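Local coordinates for protein vibralactone Cyclase (Boreostereum vibrans, PDB 6KD0) that probably catalyses the cyclization that forms the fused bicyclic beta-lactone of vibralactone, using an alpha/beta hydrolase fold, at residues A[282-285]-A[286-290]; A[216-219]-A[220-223]; A[194-197]-A[198-201]. All coordinates share one frame; numbering follows the deposited sequence.

How the contacts relate
From the N terminus the chain meets contact 3 first, where 194-201 turns between helix 178-192 and strand 203-207. Contact 2 follows, a turn at 216-223 in the loop between that strand and helix 227-230. Contact 1, at 282-290, comes last and opens helix 284-296 after strand 273-278. The three close in series, none enclosing or crossing another. Contacts 1 and 2 have centres about 12 Å apart and touch: Leu289 CD2 packs on Tyr221 CB at 3.7 Å, and Met217 also packs on Leu289, tying the 216-223 loop to helix 284-296. Contact 3 stands apart, its centre about 29 Å from that of contact 1 and 33 Å from that of contact 2.

Contact 1 (A[282-285]-A[286-290]); sequences PLRD and EGLLY
Leu283 O begins the helical bonding across 282-285 and 286-290 with a weak bond from Gly287 N at 3.4 Å. Stronger i to i+4 bonds follow, Leu288 N to Arg284 O at 2.9 Å and Leu289 N to Asp285 O at 2.8 Å. A water links Pro282 O to Glu286 N, in place of a direct i to i+4 bond, and also donates to Glu286 OE2. Glu286 and Leu283 run side by side, with OE2 of Glu286 3.6 Å from CD2 of Leu283; chi1 of 66° sets Glu286 CG 3.5 Å from Leu283 O. Its other oxygen, OE1, is held by backbone N of Thr211 and Cys212. Leu288 CD1 lies 3.7 Å from Asp285 OD1 and also meets Arg284 CG. Arg284, bent at chi3 (71°), grips Asp285 side-on: NE meets OD1 at 2.9 Å from above the carboxylate plane, and NH2 reaches OD2. NH2 also forms a salt bridge with Glu230, while backbone N of Lys226 and Ser227 bonds to Asp285 OD2. This buried helix start belongs to the beta-alpha-beta unit of strand 273-278, helix 284-296 and strand 301-307 in the alpha/beta hydrolase fold, just after Asp281, the probable acid of a Ser-His-Asp triad.

Contact 2 (A[216-219]-A[220-223]); sequences AMPE and EYKS
Glu219 and Lys222 join across this surface turn in a salt bridge, NZ of the lysine lying 2.7 Å from OE1 of the glutamate. NZ comes to the syn side of OE1 but 33° out of the carboxylate plane. Glu219 is bent at chi2 (63°), which curls its carboxylate back over the lysine chain, while Lys222 runs extended beyond CG to meet it; Lys222 CD therefore also lies 3.6 Å from OE2. On its way the lysine slides past Met217 in the opposite direction, the two CG atoms 3.8 Å apart. The backbone acceptors are used in sequence. Pro218 O accepts from Tyr221 N at 2.9 Å, and Glu219 O from Lys222 N at 3.0 Å, nearly straight at the hydrogen (171°). Both donors stand well above the planes of their carbonyls in two overlapping beta turns, 218-221 and 219-222. These turns lie in the loop that leads from strand 203-207 of the alpha/beta hydrolase sheet to helix 227-230. Glu219 O has a second donor, a water that in turn accepts from Ser223 N at 3.0 Å and so carries the bonding one residue further; Ser223 O is taken by NZ of Lys226. Around the Tyr221 ring the contacts are apolar: Pro218 CB and CG rest obliquely against CD2 of the Tyr221 ring, and CG of Glu220 lies over the centre of one ring face. Tyr221 also packs on Leu293 of helix 284-296.

Contact 3 (A[194-197]-A[198-201]); sequences PFFA and NTPL
Phe196 and Thr199 meet at about a right angle, with the threonine carbonyl at the edge of the phenyl ring. Thr199 O lies in the ring plane, 3.6 Å from CD1, and OG1 stands more loosely by the same carbon. In the backbone, Thr199 N gives a weak bond to Phe196 O at 3.1 Å, bent to 128° at the hydrogen. Pro200 follows with no N-H to offer, yet its ring packs on the same carbonyl, CD lying 3.6 Å from Phe196 O. Ala197 O also meets Pro200 CD, at 3.7 Å. One shell out, Phe196 belongs to the 3-10 segment 194-196, where Ala197 N bonds to Pro194 O at 3.0 Å. With CG anti to its carbonyl carbon (chi1 -76°), Phe196 presents one ring face to Phe195, whose CD2 sits 3.7 Å above the plane and over its centre. Phe195 meets that face with a ring edge, and its backbone N is held by OD1 of Asp193; Lys154 makes a cation-pi contact with the same Phe195 ring. The weak bond closes a turn of type I character at 196-199, in the connection from helix 178-192 to strand 203-207. Phe196 is buried, touching Leu153 and Lys154 of helix 144-158, Phe171 of strand 171-176 and Ala190 of helix 178-192, while Thr199 touches Ala157 and Leu201 leads toward the sheet against Phe171 and Ile173.

Contact 1 (A[282-285]-A[286-290])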
ATOM      1  N   PRO A 282      15.544  -2.822  -2.596  1.00 19.55           N
ATOM      2  CA  PRO A 282      16.271  -1.540  -2.480  1.00 22.35           C
ATOM      3  C   PRO A 282      15.525  -0.492  -1.671  1.00 22.47           C
ATOM      4  O   PRO A 282      16.165   0.374  -1.055  1.00 23.77           O
ATOM      5  CB  PRO A 282      16.443  -1.099  -3.943  1.00 22.32           C
ATOM      6  CG  PRO A 282      15.328  -1.796  -4.676  1.00 20.36           C
ATOM      7  CD  PRO A 282      15.215  -3.139  -4.000  1.00 19.40           C
ATOM      8  N   LEU A 283      14.194  -0.544  -1.643  1.00 21.31           N
ATOM      9  CA  LEU A 283      13.384   0.395  -0.863  1.00 23.33           C
ATOM     10  C   LEU A 283      13.278   0.021   0.612  1.00 22.49           C
ATOM     11  O   LEU A 283      12.548   0.689   1.355  1.00 20.46           O
ATOM     12  CB  LEU A 283      11.965   0.471  -1.451  1.00 19.51           C
ATOM     13  CG  LEU A 283      11.792   1.049  -2.847  1.00 23.83           C
ATOM     14  CD1 LEU A 283      10.290   1.158  -3.217  1.00 24.69           C
ATOM     15  CD2 LEU A 283      12.476   2.397  -2.979  1.00 20.89           C
ATOM     16  N   ARG A 284      13.963  -1.039   1.053  1.00 22.19           N
ATOM     17  CA  ARG A 284      13.771  -1.513   2.419  1.00 19.20           C
ATOM     18  C   ARG A 284      14.141  -0.446   3.441  1.00 19.75           C
ATOM     19  O   ARG A 284      13.368  -0.156   4.364  1.00 20.98           O
ATOM     20  CB  ARG A 284      14.590  -2.785   2.658  1.00 22.24           C
ATOM     21  CG  ARG A 284      14.486  -3.329   4.082  1.00 25.36           C
ATOM     22  CD  ARG A 284      15.605  -4.356   4.358  1.00 25.57           C
ATOM     23  NE  ARG A 284      16.920  -3.719   4.470  1.00 25.82           N
ATOM     24  CZ  ARG A 284      18.051  -4.202   3.961  1.00 29.65           C
ATOM     25  NH1 ARG A 284      18.053  -5.335   3.268  1.00 26.48           N
ATOM     26  NH2 ARG A 284      19.189  -3.546   4.146  1.00 27.69           N
ATOM     27  N   ASP A 285      15.321   0.152   3.296  1.00 22.62           N
ATOM     28  CA  ASP A 285      15.845   0.967   4.387  1.00 22.86           C
ATOM     29  C   ASP A 285      15.143   2.322   4.507  1.00 22.91           C
ATOM     30  O   ASP A 285      14.981   2.817   5.627  1.00 23.67           O
ATOM     31  CB  ASP A 285      17.359   1.112   4.247  1.00 20.44           C
ATOM     32  CG  ASP A 285      18.104  -0.163   4.653  1.00 27.31           C
ATOM     33  OD1 ASP A 285      17.510  -1.018   5.353  1.00 27.58           O
ATOM     34  OD2 ASP A 285      19.265  -0.330   4.253  1.00 28.73           O
ATOM     35  N   GLU A 286      14.680   2.928   3.408  1.00 21.37           N
ATOM     36  CA  GLU A 286      13.915   4.163   3.587  1.00 21.91           C
ATOM     37  C   GLU A 286      12.580   3.890   4.267  1.00 19.52           C
ATOM     38  O   GLU A 286      12.070   4.746   5.002  1.00 19.23           O
ATOM     39  CB  GLU A 286      13.725   4.892   2.256  1.00 23.16           C
ATOM     40  CG  GLU A 286      12.875   4.172   1.224  1.00 21.87           C
ATOM     41  CD  GLU A 286      12.973   4.853  -0.131  1.00 27.50           C
ATOM     42  OE1 GLU A 286      11.999   5.525  -0.553  1.00 23.28           O
ATOM     43  OE2 GLU A 286      14.046   4.745  -0.758  1.00 28.01           O
ATOM     44  N   GLY A 287      12.020   2.693   4.073  1.00 18.91           N
ATOM     45  CA  GLY A 287      10.829   2.320   4.819  1.00 19.78           C
ATOM     46  C   GLY A 287      11.118   2.089   6.292  1.00 19.76           C
ATOM     47  O   GLY A 287      10.356   2.519   7.165  1.00 21.57           O
ATOM     48  N   LEU A 288      12.214   1.393   6.592  1.00 21.12           N
ATOM     49  CA  LEU A 288      12.594   1.203   7.994  1.00 21.70           C
ATOM     50  C   LEU A 288      12.881   2.540   8.671  1.00 21.59           C
ATOM     51  O   LEU A 288      12.522   2.752   9.836  1.00 25.35           O
ATOM     52  CB  LEU A 288      13.807   0.281   8.078  1.00 26.45           C
ATOM     53  CG  LEU A 288      13.593  -1.161   7.601  1.00 29.21           C
ATOM     54  CD1 LEU A 288      14.873  -1.963   7.778  1.00 28.39           C
ATOM     55  CD2 LEU A 288      12.444  -1.785   8.350  1.00 25.62           C
ATOM     56  N   LEU A 289      13.475   3.476   7.935  1.00 20.64           N
ATOM     57  CA  LEU A 289      13.739   4.799   8.477  1.00 19.62           C
ATOM     58  C   LEU A 289      12.438   5.528   8.776  1.00 25.07           C
ATOM     59  O   LEU A 289      12.289   6.134   9.846  1.00 24.78           O
ATOM     60  CB  LEU A 289      14.589   5.594   7.490  1.00 21.01           C
ATOM     61  CG  LEU A 289      14.847   7.053   7.820  1.00 25.19           C
ATOM     62  CD1 LEU A 289      15.596   7.137   9.137  1.00 28.73           C
ATOM     63  CD2 LEU A 289      15.644   7.666   6.675  1.00 23.95           C
ATOM     64  N   TYR A 290      11.485   5.488   7.829  1.00 20.67           N
ATOM     65  CA  TYR A 290      10.195   6.140   8.047  1.00 20.63           C
ATOM     66  C   TYR A 290       9.519   5.567   9.285  1.00 21.96           C
ATOM     67  O   TYR A 290       9.011   6.310  10.137  1.00 22.53           O
ATOM     68  CB  TYR A 290       9.292   5.983   6.802  1.00 18.06           C
ATOM     69  CG  TYR A 290       7.916   6.616   6.981  1.00 15.87           C
ATOM     70  CD1 TYR A 290       6.871   5.922   7.613  1.00 17.16           C
ATOM     71  CD2 TYR A 290       7.673   7.914   6.558  1.00 19.27           C
ATOM     72  CE1 TYR A 290       5.640   6.498   7.802  1.00 16.36           C
ATOM     73  CE2 TYR A 290       6.434   8.508   6.743  1.00 17.78           C
ATOM     74  CZ  TYR A 290       5.432   7.799   7.369  1.00 18.17           C
ATOM     75  OH  TYR A 290       4.209   8.386   7.554  1.00 21.80           O
TER
HETATM   76  O   HOH W   1      15.787   2.566   0.768  1.00 22.48           O

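Contact 2 (A[216-219]-A[220-223])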
ATOM      1  N   ALA A 216      16.404  13.867  -2.146  1.00 30.62           N
ATOM      2  CA  ALA A 216      15.959  14.617  -0.977  1.00 29.00           C
ATOM      3  C   ALA A 216      16.222  13.897   0.340  1.00 30.67           C
ATOM      4  O   ALA A 216      15.775  14.376   1.386  1.00 27.59           O
ATOM      5  CB  ALA A 216      14.464  14.936  -1.091  1.00 24.21           C
ATOM      6  N   MET A 217      16.902  12.753   0.314  1.00 28.66           N
ATOM      7  CA  MET A 217      17.234  12.047   1.542  1.00 29.13           C
ATOM      8  C   MET A 217      18.066  12.955   2.444  1.00 30.38           C
ATOM      9  O   MET A 217      19.108  13.460   2.008  1.00 28.30           O
ATOM     10  CB  MET A 217      18.012  10.776   1.224  1.00 30.71           C
ATOM     11  CG  MET A 217      18.367   9.948   2.429  1.00 34.28           C
ATOM     12  SD  MET A 217      16.905   9.336   3.270  1.00 33.31           S
ATOM     13  CE  MET A 217      16.126   8.392   1.958  1.00 24.27           C
ATOM     14  N   PRO A 218      17.650  13.190   3.687  1.00 29.49           N
ATOM     15  CA  PRO A 218      18.421  14.088   4.555  1.00 36.09           C
ATOM     16  C   PRO A 218      19.817  13.535   4.789  1.00 36.08           C
ATOM     17  O   PRO A 218      20.005  12.329   4.969  1.00 27.01           O
ATOM     18  CB  PRO A 218      17.596  14.128   5.844  1.00 33.92           C
ATOM     19  CG  PRO A 218      16.218  13.775   5.405  1.00 31.58           C
ATOM     20  CD  PRO A 218      16.428  12.725   4.356  1.00 30.09           C
ATOM     21  N   GLU A 219      20.801  14.437   4.737  1.00 37.18           N
ATOM     22  CA  GLU A 219      22.201  14.032   4.838  1.00 38.24           C
ATOM     23  C   GLU A 219      22.444  13.148   6.058  1.00 30.18           C
ATOM     24  O   GLU A 219      23.108  12.108   5.959  1.00 35.03           O
ATOM     25  CB  GLU A 219      23.099  15.270   4.881  1.00 36.11           C
ATOM     26  CG  GLU A 219      24.565  14.986   4.563  1.00 42.57           C
ATOM     27  CD  GLU A 219      24.778  14.461   3.151  1.00 50.79           C
ATOM     28  OE1 GLU A 219      24.111  14.950   2.207  1.00 47.42           O
ATOM     29  OE2 GLU A 219      25.632  13.563   2.987  1.00 52.85           O
ATOM     30  N   GLU A 220      21.883  13.523   7.207  1.00 32.60           N
ATOM     31  CA  GLU A 220      22.158  12.796   8.442  1.00 34.40           C
ATOM     32  C   GLU A 220      21.688  11.351   8.390  1.00 38.88           C
ATOM     33  O   GLU A 220      22.132  10.540   9.210  1.00 36.92           O
ATOM     34  CB  GLU A 220      21.485  13.481   9.625  1.00 42.82           C
ATOM     35  CG  GLU A 220      19.977  13.435   9.537  1.00 42.08           C
ATOM     36  CD  GLU A 220      19.304  14.537  10.306  1.00 51.31           C
ATOM     37  OE1 GLU A 220      19.208  14.414  11.546  1.00 57.52           O
ATOM     38  OE2 GLU A 220      18.865  15.521   9.667  1.00 60.82           O
ATOM     39  N   TYR A 221      20.788  11.013   7.467  1.00 36.76           N
ATOM     40  CA  TYR A 221      20.286   9.651   7.356  1.00 34.65           C
ATOM     41  C   TYR A 221      20.854   8.885   6.181  1.00 38.26           C
ATOM     42  O   TYR A 221      20.481   7.722   5.996  1.00 35.26           O
ATOM     43  CB  TYR A 221      18.756   9.638   7.236  1.00 34.08           C
ATOM     44  CG  TYR A 221      18.039  10.297   8.378  1.00 34.04           C
ATOM     45  CD1 TYR A 221      18.383  10.022   9.692  1.00 40.82           C
ATOM     46  CD2 TYR A 221      17.005  11.187   8.142  1.00 38.49           C
ATOM     47  CE1 TYR A 221      17.721  10.624  10.739  1.00 42.64           C
ATOM     48  CE2 TYR A 221      16.334  11.797   9.180  1.00 40.96           C
ATOM     49  CZ  TYR A 221      16.695  11.511  10.478  1.00 45.41           C
ATOM     50  OH  TYR A 221      16.029  12.121  11.522  1.00 56.16           O
ATOM     51  N   LYS A 222      21.730   9.487   5.374  1.00 30.48           N
ATOM     52  CA  LYS A 222      22.141   8.798   4.156  1.00 35.91           C
ATOM     53  C   LYS A 222      22.889   7.510   4.469  1.00 44.96           C
ATOM     54  O   LYS A 222      22.840   6.551   3.688  1.00 42.88           O
ATOM     55  CB  LYS A 222      22.981   9.715   3.275  1.00 37.03           C
ATOM     56  CG  LYS A 222      22.143  10.693   2.485  1.00 34.08           C
ATOM     57  CD  LYS A 222      23.006  11.533   1.577  1.00 41.38           C
ATOM     58  CE  LYS A 222      22.170  12.506   0.769  1.00 44.58           C
ATOM     59  NZ  LYS A 222      23.016  13.592   0.194  1.00 53.75           N
ATOM     60  N   SER A 223      23.535   7.485   5.639  1.00 39.46           N
ATOM     61  CA  SER A 223      24.300   6.297   6.100  1.00 46.12           C
ATOM     62  C   SER A 223      23.338   5.148   6.422  1.00 46.94           C
ATOM     63  O   SER A 223      23.751   3.979   6.276  1.00 53.41           O
ATOM     64  CB  SER A 223      25.165   6.640   7.286  1.00 48.58           C
ATOM     65  OG  SER A 223      26.490   6.938   6.875  1.00 53.67           O
TER
HETATM   66  O   HOH W   2      24.469   9.838   7.202  1.00 38.77           O

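Contact 3 (A[194-197]-A[198-201])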
ATOM      1  N   PRO A 194      -9.158  19.859   9.198  1.00 22.15           N
ATOM      2  CA  PRO A 194     -10.342  19.799  10.067  1.00 23.59           C
ATOM      3  C   PRO A 194     -11.508  19.043   9.449  1.00 27.15           C
ATOM      4  O   PRO A 194     -12.402  18.622  10.193  1.00 24.41           O
ATOM      5  CB  PRO A 194     -10.689  21.276  10.324  1.00 26.67           C
ATOM      6  CG  PRO A 194      -9.938  22.063   9.355  1.00 22.13           C
ATOM      7  CD  PRO A 194      -8.776  21.242   8.858  1.00 22.32           C
ATOM      8  N   PHE A 195     -11.502  18.811   8.129  1.00 24.51           N
ATOM      9  CA  PHE A 195     -12.537  17.984   7.502  1.00 24.73           C
ATOM     10  C   PHE A 195     -12.689  16.638   8.198  1.00 23.83           C
ATOM     11  O   PHE A 195     -13.791  16.081   8.255  1.00 26.28           O
ATOM     12  CB  PHE A 195     -12.214  17.744   6.028  1.00 21.88           C
ATOM     13  CG  PHE A 195     -13.180  16.818   5.342  1.00 24.06           C
ATOM     14  CD1 PHE A 195     -14.356  17.309   4.799  1.00 31.56           C
ATOM     15  CD2 PHE A 195     -12.920  15.452   5.254  1.00 22.56           C
ATOM     16  CE1 PHE A 195     -15.253  16.462   4.166  1.00 31.44           C
ATOM     17  CE2 PHE A 195     -13.808  14.601   4.630  1.00 24.68           C
ATOM     18  CZ  PHE A 195     -14.980  15.108   4.079  1.00 28.31           C
ATOM     19  N   PHE A 196     -11.589  16.087   8.697  1.00 21.40           N
ATOM     20  CA  PHE A 196     -11.567  14.750   9.276  1.00 25.00           C
ATOM     21  C   PHE A 196     -11.738  14.758  10.787  1.00 30.92           C
ATOM     22  O   PHE A 196     -11.651  13.689  11.400  1.00 29.25           O
ATOM     23  CB  PHE A 196     -10.251  14.039   8.919  1.00 25.03           C
ATOM     24  CG  PHE A 196     -10.197  13.542   7.492  1.00 23.47           C
ATOM     25  CD1 PHE A 196     -10.825  12.364   7.134  1.00 22.50           C
ATOM     26  CD2 PHE A 196      -9.549  14.275   6.514  1.00 20.07           C
ATOM     27  CE1 PHE A 196     -10.790  11.919   5.827  1.00 22.11           C
ATOM     28  CE2 PHE A 196      -9.507  13.838   5.206  1.00 20.61           C
ATOM     29  CZ  PHE A 196     -10.129  12.663   4.857  1.00 23.82           C
ATOM     30  N   ALA A 197     -11.967  15.934  11.393  1.00 29.99           N
ATOM     31  CA  ALA A 197     -12.010  16.043  12.851  1.00 30.59           C
ATOM     32  C   ALA A 197     -12.978  15.036  13.462  1.00 29.91           C
ATOM     33  O   ALA A 197     -12.667  14.394  14.471  1.00 30.99           O
ATOM     34  CB  ALA A 197     -12.397  17.463  13.267  1.00 31.66           C
ATOM     35  N   ASN A 198     -14.156  14.883  12.861  1.00 29.05           N
ATOM     36  CA  ASN A 198     -15.184  14.005  13.402  1.00 31.44           C
ATOM     37  C   ASN A 198     -15.084  12.564  12.917  1.00 30.86           C
ATOM     38  O   ASN A 198     -15.733  11.694  13.499  1.00 33.33           O
ATOM     39  CB  ASN A 198     -16.574  14.532  13.048  1.00 27.96           C
ATOM     40  CG  ASN A 198     -16.856  15.866  13.692  1.00 42.06           C
ATOM     41  OD1 ASN A 198     -16.194  16.249  14.670  1.00 36.65           O
ATOM     42  ND2 ASN A 198     -17.819  16.601  13.139  1.00 40.07           N
ATOM     43  N   THR A 199     -14.346  12.304  11.840  1.00 26.62           N
ATOM     44  CA  THR A 199     -14.142  10.951  11.315  1.00 27.80           C
ATOM     45  C   THR A 199     -12.652  10.734  11.060  1.00 24.33           C
ATOM     46  O   THR A 199     -12.227  10.538   9.920  1.00 26.60           O
ATOM     47  CB  THR A 199     -14.961  10.728  10.039  1.00 25.22           C
ATOM     48  OG1 THR A 199     -14.482  11.598   8.998  1.00 25.45           O
ATOM     49  CG2 THR A 199     -16.449  11.002  10.289  1.00 29.85           C
ATOM     50  N   PRO A 200     -11.827  10.777  12.106  1.00 21.78           N
ATOM     51  CA  PRO A 200     -10.386  10.642  11.906  1.00 21.29           C
ATOM     52  C   PRO A 200     -10.019   9.222  11.519  1.00 22.97           C
ATOM     53  O   PRO A 200     -10.725   8.256  11.828  1.00 19.54           O
ATOM     54  CB  PRO A 200      -9.797  10.996  13.277  1.00 25.96           C
ATOM     55  CG  PRO A 200     -10.856  10.530  14.230  1.00 24.81           C
ATOM     56  CD  PRO A 200     -12.164  10.890  13.538  1.00 25.97           C
ATOM     57  N   LEU A 201      -8.874   9.106  10.850  1.00 20.56           N
ATOM     58  CA  LEU A 201      -8.284   7.792  10.641  1.00 24.25           C
ATOM     59  C   LEU A 201      -7.989   7.162  11.995  1.00 24.88           C
ATOM     60  O   LEU A 201      -7.530   7.843  12.914  1.00 24.76           O
ATOM     61  CB  LEU A 201      -6.998   7.912   9.823  1.00 20.82           C
ATOM     62  CG  LEU A 201      -7.189   8.240   8.343  1.00 19.82           C
ATOM     63  CD1 LEU A 201      -5.830   8.497   7.677  1.00 17.73           C
ATOM     64  CD2 LEU A 201      -7.900   7.092   7.630  1.00 21.15           C
TER